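PDB 3E48: putative nucleoside-diphosphate-sugar epimerase from Staphylococcus aureus subsp. aureus, which is of unknown function but, as a putative nucleoside-diphosphate-sugar epimerase with an NAD(P)H-binding Rossmann domain, probably binds a dinucleotide cofactor and may act on nucleotide-linked sugars. Local coordinates for residues Y247-G250 against L254-Q257; V69-S74 against E87-A92; I16-I21 against D40-K45; T9-T14 against I172-I177. All coordinates share one frame; numbering follows the deposited sequence.

Interaction 1: residues Y247-G250 against L254-Q257; sequences YHAG and LLDQ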
# COMPACT_ATOMS: atom_id res chain seq x y z
N TYR B 247 13.45 5.91 10.54
CA TYR B 247 14.66 5.25 11.00
C TYR B 247 14.34 3.92 11.67
O TYR B 247 15.16 3.00 11.67
CB TYR B 247 15.45 6.18 11.92
CG TYR B 247 15.98 7.36 11.12
CD1 TYR B 247 17.00 7.17 10.19
CD2 TYR B 247 15.39 8.62 11.21
CE1 TYR B 247 17.41 8.20 9.35
CE2 TYR B 247 15.79 9.66 10.37
CZ TYR B 247 16.79 9.44 9.44
OH TYR B 247 17.17 10.45 8.58
N HIS B 248 13.14 3.81 12.23
CA HIS B 248 12.72 2.57 12.86
C HIS B 248 12.63 1.50 11.77
O HIS B 248 12.98 0.34 11.98
CB HIS B 248 11.38 2.76 13.56
CG HIS B 248 10.91 1.54 14.31
ND1 HIS B 248 11.71 0.87 15.20
CD2 HIS B 248 9.72 0.89 14.30
CE1 HIS B 248 11.04 -0.15 15.72
NE2 HIS B 248 9.83 -0.15 15.18
N ALA B 249 12.16 1.90 10.59
CA ALA B 249 12.06 0.96 9.48
C ALA B 249 13.48 0.52 9.13
O ALA B 249 13.71 -0.62 8.72
CB ALA B 249 11.40 1.63 8.27
N GLY B 250 14.44 1.42 9.30
CA GLY B 250 15.83 1.09 9.02
C GLY B 250 16.36 0.09 10.03
O GLY B 250 17.17 -0.78 9.71
N LEU B 254 14.61 -2.83 6.66
CA LEU B 254 13.74 -2.62 5.50
C LEU B 254 14.21 -1.52 4.55
O LEU B 254 13.60 -1.31 3.50
CB LEU B 254 12.32 -2.30 5.97
CG LEU B 254 11.61 -3.39 6.79
CD1 LEU B 254 10.34 -2.84 7.40
CD2 LEU B 254 11.32 -4.59 5.89
N LEU B 255 15.29 -0.83 4.91
CA LEU B 255 15.81 0.25 4.07
C LEU B 255 17.12 -0.11 3.37
O LEU B 255 17.73 0.74 2.71
CB LEU B 255 15.98 1.53 4.89
CG LEU B 255 14.73 2.03 5.62
CD1 LEU B 255 14.98 3.40 6.24
CD2 LEU B 255 13.57 2.11 4.63
N ASP B 256 17.56 -1.35 3.52
CA ASP B 256 18.79 -1.80 2.87
C ASP B 256 18.37 -2.43 1.55
O ASP B 256 18.40 -3.65 1.38
CB ASP B 256 19.54 -2.81 3.75
CG ASP B 256 20.85 -3.29 3.13
OD1 ASP B 256 21.35 -2.65 2.18
OD2 ASP B 256 21.39 -4.31 3.61
N GLN B 257 17.95 -1.57 0.62
CA GLN B 257 17.48 -2.01 -0.69
C GLN B 257 18.39 -1.49 -1.79
O GLN B 257 18.69 -0.29 -1.85
CB GLN B 257 16.08 -1.48 -0.94
CG GLN B 257 15.06 -1.86 0.11
CD GLN B 257 13.71 -1.25 -0.21
OE1 GLN B 257 13.21 -1.39 -1.32
NE2 GLN B 257 13.12 -0.57 0.76
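With chi1 at -56° and chi2 nearly extended, L255 sends its isobutyl group back against the last turn of helix 239-251, where it meets A249 and G250. Its CG lies 3.7 Å from G250 CA, and its CD1 is equally close to G250 N. Because G250 carries no side chain, the leucine can rest directly against the backbone here. The other branch turns to A249, with L255 CD2 4.3 Å from A249 CB, a looser apolar touch.

L254 supplies the polar half of the contact. Its amide N reaches A249 O at 3.2 Å with an N-H...O angle of 154°, approaching somewhat out of the carbonyl plane, while L254 CB stands 3.5 Å from that same oxygen. The carbonyl of L254 is gripped in turn: Q257 NE2 folds back to L254 O at 2.9 Å, lying in the carbonyl plane although the oxygen sits out of the glutamine's own amide plane, and Q110 NE2 gives L254 O a second donor. Y107 O also accepts from Q257 NE2, R139 bonds to Q257 OE1, and M142 and I169 of the neighbouring strands receive L255.

The bond from L254 N to A249 O is a six-to-one bond of the pi-turn type, often found where an alpha helix ends; D256 then centres an inverse gamma turn in the chain leaving the helix.

Interaction 2: residues V69-S74 against E87-A92; sequences VVFIPS and ENLVYA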
# COMPACT_ATOMS: atom_id res chain seq x y z
N VAL B 69 2.90 12.45 -17.69
CA VAL B 69 2.95 13.19 -16.44
C VAL B 69 3.95 12.52 -15.51
O VAL B 69 3.88 11.31 -15.28
CB VAL B 69 1.56 13.23 -15.74
CG1 VAL B 69 1.69 13.81 -14.34
CG2 VAL B 69 0.59 14.06 -16.57
N VAL B 70 4.90 13.31 -15.02
CA VAL B 70 5.91 12.84 -14.08
C VAL B 70 5.42 13.47 -12.78
O VAL B 70 5.45 14.69 -12.62
CB VAL B 70 7.31 13.37 -14.45
CG1 VAL B 70 8.35 12.79 -13.50
CG2 VAL B 70 7.64 13.00 -15.89
N PHE B 71 4.94 12.62 -11.88
CA PHE B 71 4.35 13.05 -10.61
C PHE B 71 5.27 12.92 -9.40
O PHE B 71 5.77 11.83 -9.11
CB PHE B 71 3.08 12.23 -10.34
CG PHE B 71 2.27 12.72 -9.18
CD1 PHE B 71 1.42 13.81 -9.33
CD2 PHE B 71 2.36 12.10 -7.94
CE1 PHE B 71 0.66 14.28 -8.26
CE2 PHE B 71 1.60 12.56 -6.85
CZ PHE B 71 0.74 13.66 -7.02
N ILE B 72 5.47 14.03 -8.70
CA ILE B 72 6.28 14.05 -7.49
C ILE B 72 5.31 14.25 -6.33
O ILE B 72 4.68 15.30 -6.23
CB ILE B 72 7.30 15.20 -7.51
CG1 ILE B 72 8.25 15.01 -8.69
CG2 ILE B 72 8.06 15.26 -6.19
CD1 ILE B 72 9.26 16.12 -8.85
N PRO B 73 5.17 13.25 -5.46
CA PRO B 73 4.26 13.36 -4.31
C PRO B 73 4.59 14.55 -3.41
O PRO B 73 5.74 14.99 -3.35
CB PRO B 73 4.44 12.03 -3.59
CG PRO B 73 4.74 11.08 -4.70
CD PRO B 73 5.71 11.88 -5.56
N SER B 74 3.59 15.05 -2.70
CA SER B 74 3.78 16.17 -1.78
C SER B 74 4.31 15.61 -0.46
O SER B 74 4.55 14.41 -0.34
CB SER B 74 2.45 16.88 -1.51
OG SER B 74 1.57 16.06 -0.75
N GLU B 87 -5.49 10.03 -6.04
CA GLU B 87 -6.82 9.85 -6.60
C GLU B 87 -7.00 10.91 -7.68
O GLU B 87 -7.49 10.62 -8.77
CB GLU B 87 -7.91 10.04 -5.54
CG GLU B 87 -8.10 8.86 -4.58
CD GLU B 87 -8.67 7.63 -5.25
OE1 GLU B 87 -9.46 7.76 -6.21
OE2 GLU B 87 -8.34 6.50 -4.81
N ASN B 88 -6.58 12.14 -7.40
CA ASN B 88 -6.72 13.21 -8.37
C ASN B 88 -5.82 12.99 -9.58
O ASN B 88 -6.21 13.28 -10.71
CB ASN B 88 -6.46 14.56 -7.72
CG ASN B 88 -7.57 14.96 -6.77
OD1 ASN B 88 -8.68 14.43 -6.85
ND2 ASN B 88 -7.29 15.91 -5.87
N LEU B 89 -4.63 12.46 -9.33
CA LEU B 89 -3.70 12.18 -10.42
C LEU B 89 -4.36 11.26 -11.44
O LEU B 89 -4.40 11.56 -12.63
CB LEU B 89 -2.43 11.52 -9.87
CG LEU B 89 -1.47 10.91 -10.89
CD1 LEU B 89 -0.89 11.99 -11.80
CD2 LEU B 89 -0.36 10.19 -10.13
N VAL B 90 -4.88 10.13 -10.96
CA VAL B 90 -5.53 9.15 -11.83
C VAL B 90 -6.79 9.71 -12.50
O VAL B 90 -7.00 9.50 -13.70
CB VAL B 90 -5.90 7.86 -11.06
CG1 VAL B 90 -6.68 6.92 -11.96
CG2 VAL B 90 -4.63 7.18 -10.57
N TYR B 91 -7.63 10.40 -11.73
CA TYR B 91 -8.85 10.95 -12.28
C TYR B 91 -8.57 11.94 -13.40
O TYR B 91 -9.21 11.89 -14.46
CB TYR B 91 -9.66 11.65 -11.18
CG TYR B 91 -10.95 12.27 -11.67
CD1 TYR B 91 -10.96 13.52 -12.29
CD2 TYR B 91 -12.16 11.59 -11.54
CE1 TYR B 91 -12.14 14.08 -12.75
CE2 TYR B 91 -13.35 12.14 -12.00
CZ TYR B 91 -13.33 13.39 -12.60
OH TYR B 91 -14.50 13.96 -13.04
N ALA B 92 -7.63 12.84 -13.16
CA ALA B 92 -7.28 13.86 -14.15
C ALA B 92 -6.59 13.25 -15.37
O ALA B 92 -6.80 13.71 -16.49
CB ALA B 92 -6.38 14.92 -13.52
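L89 sets both of its methyl groups against side chains of strand 68-71, and the fit is close at one end of the contact and looser at the other. The close end is F71. Its CG is anti to the backbone N (chi1 -171°), which swings the ring toward helix 84-96 and offers a face to the leucine. L89 CD2 sits over that face, 4.1 Å from the centroid and 23° off the ring normal, a CH-pi contact displaced toward the rim; its shortest approach is 3.8 Å to F71 CG. L89 CD1 adds a second touch at the ring's margin, 3.8 Å from F71 CD1.

Toward V69 the packing thins to a single methyl pair, V69 CG1 to L89 CD1 at 4.1 Å, the two side chains lying alongside with reversed directions. Y91, further along the helix, is exposed to solvent, and E87 packs on F80 of the second subunit. The F71 ring also stacks with Y53, while L89 reaches I101 and F103 of the next strand.

No hydrogen bond joins the two segments. L89 thus packs between helix 84-96 and strands 68-71 and 100-106, which together form a beta-alpha-beta crossover, the repeating unit of the Rossmann fold.

Interaction 3: residues I16-I21 against D40-K45; sequences ITNQAI and DDWRGK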
# COMPACT_ATOMS: atom_id res chain seq x y z
N ILE B 16 15.34 17.87 -11.42
CA ILE B 16 14.80 17.30 -12.65
C ILE B 16 14.56 18.34 -13.73
O ILE B 16 14.88 18.11 -14.90
CB ILE B 16 13.48 16.55 -12.39
CG1 ILE B 16 13.72 15.40 -11.40
CG2 ILE B 16 12.92 16.00 -13.70
CD1 ILE B 16 12.45 14.66 -10.98
N THR B 17 14.01 19.49 -13.35
CA THR B 17 13.74 20.55 -14.32
C THR B 17 15.02 21.14 -14.90
O THR B 17 15.12 21.33 -16.11
CB THR B 17 12.91 21.69 -13.70
OG1 THR B 17 11.69 21.17 -13.15
CG2 THR B 17 12.58 22.74 -14.76
N ASN B 18 16.00 21.43 -14.06
CA ASN B 18 17.25 21.98 -14.57
C ASN B 18 17.95 20.97 -15.48
O ASN B 18 18.55 21.34 -16.49
CB ASN B 18 18.19 22.41 -13.44
CG ASN B 18 17.72 23.67 -12.74
OD1 ASN B 18 17.28 24.63 -13.39
ND2 ASN B 18 17.81 23.69 -11.42
N GLN B 19 17.88 19.69 -15.12
CA GLN B 19 18.51 18.67 -15.95
C GLN B 19 17.75 18.53 -17.27
O GLN B 19 18.36 18.30 -18.31
CB GLN B 19 18.58 17.33 -15.20
CG GLN B 19 19.68 17.28 -14.13
CD GLN B 19 19.80 15.91 -13.46
OE1 GLN B 19 19.54 14.88 -14.08
NE2 GLN B 19 20.21 15.90 -12.19
N ALA B 20 16.43 18.69 -17.24
CA ALA B 20 15.65 18.58 -18.47
C ALA B 20 16.02 19.74 -19.39
O ALA B 20 16.09 19.58 -20.61
CB ALA B 20 14.16 18.63 -18.15
N ILE B 21 16.26 20.90 -18.80
CA ILE B 21 16.65 22.07 -19.58
C ILE B 21 18.03 21.84 -20.18
O ILE B 21 18.27 22.13 -21.36
CB ILE B 21 16.67 23.34 -18.70
CG1 ILE B 21 15.25 23.66 -18.22
CG2 ILE B 21 17.26 24.51 -19.48
CD1 ILE B 21 14.24 23.79 -19.33
N ASP B 40 13.63 32.61 -12.81
CA ASP B 40 13.57 33.43 -14.01
C ASP B 40 14.25 32.78 -15.21
O ASP B 40 13.83 32.98 -16.35
CB ASP B 40 14.19 34.80 -13.75
CG ASP B 40 13.41 35.59 -12.72
OD1 ASP B 40 12.24 35.93 -12.99
OD2 ASP B 40 13.97 35.87 -11.64
N ASP B 41 15.29 31.99 -14.95
CA ASP B 41 16.01 31.32 -16.03
C ASP B 41 15.15 30.28 -16.74
O ASP B 41 15.42 29.91 -17.89
CB ASP B 41 17.28 30.65 -15.50
CG ASP B 41 18.29 31.66 -14.99
OD1 ASP B 41 18.57 32.65 -15.71
OD2 ASP B 41 18.82 31.46 -13.87
N TRP B 42 14.11 29.80 -16.06
CA TRP B 42 13.22 28.80 -16.64
C TRP B 42 12.27 29.40 -17.67
O TRP B 42 11.68 28.68 -18.47
CB TRP B 42 12.41 28.12 -15.54
CG TRP B 42 13.21 27.22 -14.64
CD1 TRP B 42 14.57 27.10 -14.60
CD2 TRP B 42 12.69 26.34 -13.64
NE1 TRP B 42 14.93 26.19 -13.63
CE2 TRP B 42 13.80 25.71 -13.02
CE3 TRP B 42 11.40 26.02 -13.20
CZ2 TRP B 42 13.65 24.79 -11.99
CZ3 TRP B 42 11.25 25.10 -12.18
CH2 TRP B 42 12.37 24.49 -11.58
N ARG B 43 12.12 30.73 -17.64
CA ARG B 43 11.23 31.40 -18.58
C ARG B 43 11.69 31.18 -20.02
O ARG B 43 12.84 31.42 -20.36
CB ARG B 43 11.17 32.90 -18.26
CG ARG B 43 10.68 33.19 -16.85
CD ARG B 43 9.29 32.60 -16.62
NE ARG B 43 8.92 32.54 -15.21
CZ ARG B 43 8.76 33.61 -14.42
NH1 ARG B 43 8.93 34.83 -14.91
NH2 ARG B 43 8.43 33.45 -13.15
N GLY B 44 10.76 30.71 -20.85
CA GLY B 44 11.07 30.45 -22.24
C GLY B 44 11.66 29.07 -22.48
O GLY B 44 11.89 28.68 -23.62
N LYS B 45 11.91 28.33 -21.40
CA LYS B 45 12.49 26.99 -21.53
C LYS B 45 11.49 25.88 -21.20
O LYS B 45 11.61 24.77 -21.70
CB LYS B 45 13.73 26.90 -20.63
CG LYS B 45 14.83 27.87 -21.07
CD LYS B 45 16.02 27.85 -20.14
CE LYS B 45 17.05 28.89 -20.57
NZ LYS B 45 16.44 30.25 -20.63
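T17 lays its methyl group over the indole of W42: CG2 stands 3.4 Å from the centroid of the six-membered ring, only 5° off the normal, a close CH-pi contact almost straight over the ring. The threonine CB follows at 3.6 Å from W42 CH2, beside the methyl. The rotation at T17 decides this placement: CG2, anti to the backbone N, lies over the ring, while OG1, anti to the carbonyl carbon, stays near the ring's rim and bonds to the carbonyl of G13 in the preceding helical turn.

The next residue, N18, meets the same indole at its edge. W42 NE1 donates to N18 OD1 at 2.8 Å with an angle of 150°, the oxygen lying somewhat out of the ring plane, the donor well tilted from the plane of the asparagine amide, and the amide turned steeply against the indole. The tryptophan is thus held twice, so that face packing and an N-H bond together restrain the ring's rotation.

Beyond it, I21 packs across K45. The pair I21 CD1 to K45 CB, at 3.4 Å, is tighter than usual for two carbons, and I21 CG2 lies 3.6 Å from K45 CD. A kink at chi4 (57°) brings the lysine's amino group round to D41, where NZ bonds to D41 O at 2.9 Å in the carbonyl plane.

Residues W42 to K45 make a type II turn, closed by K45 N to W42 O at 3.0 Å, with G44 at its positive-phi position. W42 touches I30 of strand 28-32 as well as T17 and N18, and so fastens the loop between strands 28-32 and 47-50 to helix 11-22, the first crossover helix of the Rossmann fold.

Interaction 4: residues T9-T14 against I172-I177; sequences TGHLGT and ITRNDI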
# COMPACT_ATOMS: atom_id res chain seq x y z
N THR B 9 9.05 22.92 -8.56
CA THR B 9 9.83 23.87 -7.77
C THR B 9 10.33 23.29 -6.45
O THR B 9 11.03 23.97 -5.69
CB THR B 9 9.04 25.18 -7.51
OG1 THR B 9 7.76 24.88 -6.95
CG2 THR B 9 8.85 25.96 -8.81
N GLY B 10 9.98 22.04 -6.17
CA GLY B 10 10.44 21.40 -4.95
C GLY B 10 11.91 21.06 -5.07
O GLY B 10 12.51 21.27 -6.11
N HIS B 11 12.50 20.51 -4.01
CA HIS B 11 13.91 20.16 -4.05
C HIS B 11 14.23 19.20 -5.18
O HIS B 11 15.09 19.48 -6.01
CB HIS B 11 14.35 19.55 -2.72
CG HIS B 11 14.37 20.52 -1.58
ND1 HIS B 11 15.11 21.68 -1.62
CD2 HIS B 11 13.75 20.51 -0.38
CE1 HIS B 11 14.95 22.34 -0.48
NE2 HIS B 11 14.13 21.65 0.29
N LEU B 12 13.54 18.07 -5.23
CA LEU B 12 13.80 17.10 -6.29
C LEU B 12 13.35 17.65 -7.65
O LEU B 12 14.06 17.49 -8.64
CB LEU B 12 13.10 15.77 -6.00
CG LEU B 12 13.20 14.73 -7.11
CD1 LEU B 12 14.66 14.34 -7.35
CD2 LEU B 12 12.39 13.50 -6.72
N GLY B 13 12.19 18.28 -7.68
CA GLY B 13 11.68 18.82 -8.93
C GLY B 13 12.61 19.82 -9.60
O GLY B 13 12.71 19.87 -10.83
N THR B 14 13.30 20.62 -8.80
CA THR B 14 14.23 21.61 -9.33
C THR B 14 15.38 20.90 -10.05
O THR B 14 15.79 21.31 -11.14
CB THR B 14 14.76 22.52 -8.19
OG1 THR B 14 13.67 23.28 -7.66
CG2 THR B 14 15.82 23.47 -8.70
N ILE B 172 21.00 8.01 -1.45
CA ILE B 172 21.28 8.46 -2.81
C ILE B 172 21.03 9.97 -2.89
O ILE B 172 20.15 10.50 -2.20
CB ILE B 172 20.41 7.68 -3.84
CG1 ILE B 172 20.76 8.10 -5.27
CG2 ILE B 172 18.92 7.94 -3.56
CD1 ILE B 172 20.09 7.25 -6.33
N THR B 173 21.79 10.69 -3.72
CA THR B 173 21.61 12.13 -3.85
C THR B 173 20.39 12.46 -4.70
O THR B 173 19.93 11.63 -5.49
CB THR B 173 22.82 12.83 -4.53
OG1 THR B 173 22.93 12.38 -5.88
CG2 THR B 173 24.11 12.53 -3.79
N ARG B 174 19.85 13.66 -4.53
CA ARG B 174 18.71 14.07 -5.33
C ARG B 174 19.21 14.19 -6.76
O ARG B 174 18.49 13.86 -7.71
CB ARG B 174 18.15 15.42 -4.88
CG ARG B 174 17.47 15.40 -3.53
CD ARG B 174 16.45 16.51 -3.42
NE ARG B 174 15.82 16.54 -2.11
CZ ARG B 174 16.30 17.20 -1.06
NH1 ARG B 174 17.42 17.90 -1.17
NH2 ARG B 174 15.68 17.14 0.11
N ASN B 175 20.44 14.66 -6.93
CA ASN B 175 21.01 14.79 -8.26
C ASN B 175 20.96 13.46 -9.01
O ASN B 175 20.57 13.40 -10.18
CB ASN B 175 22.45 15.29 -8.19
CG ASN B 175 23.11 15.36 -9.56
OD1 ASN B 175 22.65 16.09 -10.45
ND2 ASN B 175 24.18 14.61 -9.75
N ASP B 176 21.35 12.38 -8.33
CA ASP B 176 21.34 11.06 -8.96
C ASP B 176 19.93 10.54 -9.23
O ASP B 176 19.69 9.87 -10.23
CB ASP B 176 22.13 10.05 -8.12
CG ASP B 176 23.64 10.24 -8.25
OD1 ASP B 176 24.09 10.88 -9.23
OD2 ASP B 176 24.37 9.74 -7.38
N ILE B 177 18.99 10.85 -8.34
CA ILE B 177 17.62 10.41 -8.55
C ILE B 177 17.14 11.11 -9.82
O ILE B 177 16.56 10.49 -10.71
CB ILE B 177 16.71 10.80 -7.37
CG1 ILE B 177 17.05 9.94 -6.16
CG2 ILE B 177 15.23 10.64 -7.76
CD1 ILE B 177 16.40 10.40 -4.88
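Two helix beginnings face each other here, closest at L12 and R174, whose CA atoms are 5.8 Å apart. G10 holds the N-cap position of helix 11-22, and its carbonyl oxygen takes two bonds from T14: the backbone N at 2.9 Å and OG1 at 2.8 Å, arriving from opposite faces of the carbonyl plane. T173 N-caps helix 174-186 with its side chain, D176 N donating to T173 OG1 at 2.9 Å.

Between the caps lies R174. Its chain runs extended from CG to NE, long enough to slip the guanidinium beneath H11, whose CB sits 3.4 Å over one face. The imidazole and guanidinium planes differ by only 24°, and R174 CZ is 3.9 Å from H11 CG. R174 CD also passes 3.8 Å from L12 N. The contact buries R174 NE, which has no hydrogen-bond partner in the model; Y143 adds a cation-pi contact to the arginine. Deeper in, L12 runs nearly perpendicular to I177, with CD1 3.8 Å from I177 CG2.

Residues 9-13 are the later part of a TGxxGxxG sequence of the kind found in extended short-chain dehydrogenases/reductases, the glycine-rich loop that in relatives, and probably here, binds the cofactor's phosphates.

Interactions 3 and 4 share helix 11-22, interaction 4 at its glycine-rich start and interaction 3 further along, and they join directly: Q19 probably hydrogen-bonds to N175, and W42 packs on T9 and T14. I72, in the first segment of interaction 2, touches G13 and I16 and so ties that contact to both. Interaction 1 stands apart, its nearest atoms about 8 Å from interaction 4. Interactions 1 and 2 are buried, the former combining a backbone bond with leucine packing and the latter wholly apolar. Interactions 3 and 4 are only partly buried, and there polar side chains share the work with hydrocarbon, through an indole bond in one and a guanidinium packed against a histidine CB in the other.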